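Local coordinates for protein putative GTP pyrophosphokinase (Streptococcus mutans, PDB 3L9D) that probably makes the alarmone precursor pppGpp by transferring pyrophosphate from ATP to GTP, as in the synthetases of the RelA/SpoT family, at residues A[45-48]-A[49-53]. Residues are numbered along the deposited sequence; the frame is centred on the assembly and turned at random.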
ATOM      1  N   ILE A  45     -13.708   7.150   4.279  1.00 23.81           N
ATOM      2  CA  ILE A  45     -13.817   7.703   2.945  1.00 23.00           C
ATOM      3  C   ILE A  45     -13.085   9.037   2.867  1.00 22.81           C
ATOM      4  O   ILE A  45     -12.345   9.297   1.911  1.00 24.33           O
ATOM      5  CB  ILE A  45     -15.280   7.869   2.515  1.00 27.47           C
ATOM      6  CG1 ILE A  45     -15.899   6.494   2.246  1.00 24.95           C
ATOM      7  CG2 ILE A  45     -15.361   8.763   1.268  1.00 27.04           C
ATOM      8  CD1 ILE A  45     -17.378   6.429   2.463  1.00 24.88           C
ATOM      9  N   GLN A  46     -13.304   9.879   3.875  1.00 26.29           N
ATOM     10  CA  GLN A  46     -12.613  11.161   3.991  1.00 24.87           C
ATOM     11  C   GLN A  46     -11.103  10.967   4.072  1.00 25.43           C
ATOM     12  O   GLN A  46     -10.355  11.623   3.343  1.00 20.64           O
ATOM     13  CB  GLN A  46     -13.051  11.894   5.255  1.00 24.05           C
ATOM     14  CG  GLN A  46     -14.501  12.258   5.318  1.00 30.10           C
ATOM     15  CD  GLN A  46     -14.813  13.158   6.516  1.00 42.17           C
ATOM     16  OE1 GLN A  46     -15.570  12.773   7.417  1.00 40.91           O
ATOM     17  NE2 GLN A  46     -14.210  14.358   6.540  1.00 39.12           N
ATOM     18  N   ALA A  47     -10.668  10.085   4.984  1.00 23.96           N
ATOM     19  CA  ALA A  47      -9.248   9.802   5.201  1.00 18.35           C
ATOM     20  C   ALA A  47      -8.518   9.375   3.915  1.00 19.94           C
ATOM     21  O   ALA A  47      -7.424   9.855   3.638  1.00 22.36           O
ATOM     22  CB  ALA A  47      -9.082   8.768   6.285  1.00 16.92           C
ATOM     23  N   VAL A  48      -9.119   8.500   3.115  1.00 18.59           N
ATOM     24  CA  VAL A  48      -8.491   8.087   1.864  1.00 17.26           C
ATOM     25  C   VAL A  48      -8.285   9.277   0.951  1.00 18.28           C
ATOM     26  O   VAL A  48      -7.273   9.372   0.256  1.00 16.22           O
ATOM     27  CB  VAL A  48      -9.319   7.017   1.115  1.00 18.52           C
ATOM     28  CG1 VAL A  48      -8.698   6.712  -0.235  1.00 20.15           C
ATOM     29  CG2 VAL A  48      -9.394   5.752   1.927  1.00 21.52           C
ATOM     30  N   GLY A  49      -9.265  10.179   0.943  1.00 20.89           N
ATOM     31  CA  GLY A  49      -9.224  11.355   0.089  1.00 18.54           C
ATOM     32  C   GLY A  49      -8.109  12.316   0.485  1.00 21.32           C
ATOM     33  O   GLY A  49      -7.364  12.771  -0.392  1.00 20.02           O
ATOM     34  N   GLU A  50      -7.991  12.610   1.788  1.00 16.01           N
ATOM     35  CA  GLU A  50      -6.911  13.455   2.317  1.00 18.15           C
ATOM     36  C   GLU A  50      -5.523  12.815   2.198  1.00 23.13           C
ATOM     37  O   GLU A  50      -4.542  13.471   1.804  1.00 19.72           O
ATOM     38  CB  GLU A  50      -7.182  13.802   3.771  1.00 19.25           C
ATOM     39  CG  GLU A  50      -8.554  14.432   3.990  1.00 20.58           C
ATOM     40  CD  GLU A  50      -8.849  14.675   5.447  1.00 21.54           C
ATOM     41  OE1 GLU A  50      -7.889  14.818   6.240  1.00 24.40           O
ATOM     42  OE2 GLU A  50     -10.036  14.726   5.801  1.00 25.06           O
ATOM     43  N   LEU A  51      -5.434  11.534   2.541  1.00 17.28           N
ATOM     44  CA  LEU A  51      -4.171  10.828   2.399  1.00 19.05           C
ATOM     45  C   LEU A  51      -3.713  10.833   0.937  1.00 17.46           C
ATOM     46  O   LEU A  51      -2.523  11.007   0.651  1.00 20.45           O
ATOM     47  CB  LEU A  51      -4.260   9.402   2.987  1.00 17.45           C
ATOM     48  CG  LEU A  51      -4.355   9.415   4.520  1.00 17.49           C
ATOM     49  CD1 LEU A  51      -4.962   8.127   5.054  1.00 26.19           C
ATOM     50  CD2 LEU A  51      -2.998   9.674   5.156  1.00 17.79           C
ATOM     51  N   LYS A  52      -4.647  10.644   0.013  1.00 16.87           N
ATOM     52  CA  LYS A  52      -4.309  10.704  -1.407  1.00 19.26           C
ATOM     53  C   LYS A  52      -3.652  12.038  -1.728  1.00 20.81           C
ATOM     54  O   LYS A  52      -2.548  12.077  -2.254  1.00 26.30           O
ATOM     55  CB  LYS A  52      -5.543  10.533  -2.293  1.00 19.13           C
ATOM     56  CG  LYS A  52      -5.981   9.109  -2.487  1.00 24.20           C
ATOM     57  CD  LYS A  52      -6.798   8.970  -3.769  1.00 25.22           C
ATOM     58  CE  LYS A  52      -7.316   7.559  -3.948  1.00 23.90           C
ATOM     59  NZ  LYS A  52      -8.444   7.541  -4.938  1.00 36.67           N
ATOM     60  N   ILE A  53      -4.332  13.136  -1.414  1.00 19.51           N
ATOM     61  CA  ILE A  53      -3.835  14.456  -1.789  1.00 19.74           C
ATOM     62  C   ILE A  53      -2.526  14.794  -1.044  1.00 21.40           C
ATOM     63  O   ILE A  53      -1.585  15.321  -1.642  1.00 21.16           O
ATOM     64  CB  ILE A  53      -4.943  15.539  -1.640  1.00 19.06           C
ATOM     65  CG1 ILE A  53      -5.301  16.144  -3.007  1.00 30.68           C
ATOM     66  CG2 ILE A  53      -4.554  16.585  -0.641  1.00 20.59           C
ATOM     67  CD1 ILE A  53      -6.021  15.133  -4.009  1.00 30.83           C
TER
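Lys52 leans back along the helix toward Val48, one turn earlier in the chain. Its CB already lies close to the carbonyl oxygen of Val48, and CG is closer still, 3.0 Å from Val48 O. CD is drawing away from it, while CE reaches the valine side chain and rests 4.1 Å from Val48 CG1. Chi1 of -81° sets CG beside the lysine's own backbone N, and from there the extended chain lies alongside the valine, both pointing the same way. A long aliphatic stem suits this place, since its methylenes can flank a branched neighbour and still carry NZ farther from the helix axis. The Val48 carbonyl accepts the Lys52 N-H at 2.9 Å, with the donor tilted 34° from the carbonyl plane. This is the i to i+4 bonding of an alpha helix, here helix 42-64, which packs against the mixed beta sheet of the RelA/SpoT-type fold. The buried positions facing the sheet, Ala47, Val48 and Leu51, are apolar: Ala47 CB and Leu51 CD1 meet at 4.3 Å, the small alanine fitting close to Ile168, the larger leucine extending to Leu108, Ala170 and Tyr157, and Val48 touching Val78 and Ala106. Straighter bonds serve this part of the turn, with Leu51 N 2.8 Å from Ala47 O and Glu50 N 3.0 Å from Gln46 O. With chi1 -54°, Glu50 CG lies 3.4 Å from Gln46 O, and the chain then extends to its carboxylate, where OE1 hydrogen-bonds Tyr157 OH. Gly49, exposed and without a side chain, puts no CB close to Gln46 O; its N-H bonds only weakly to Ile45 O.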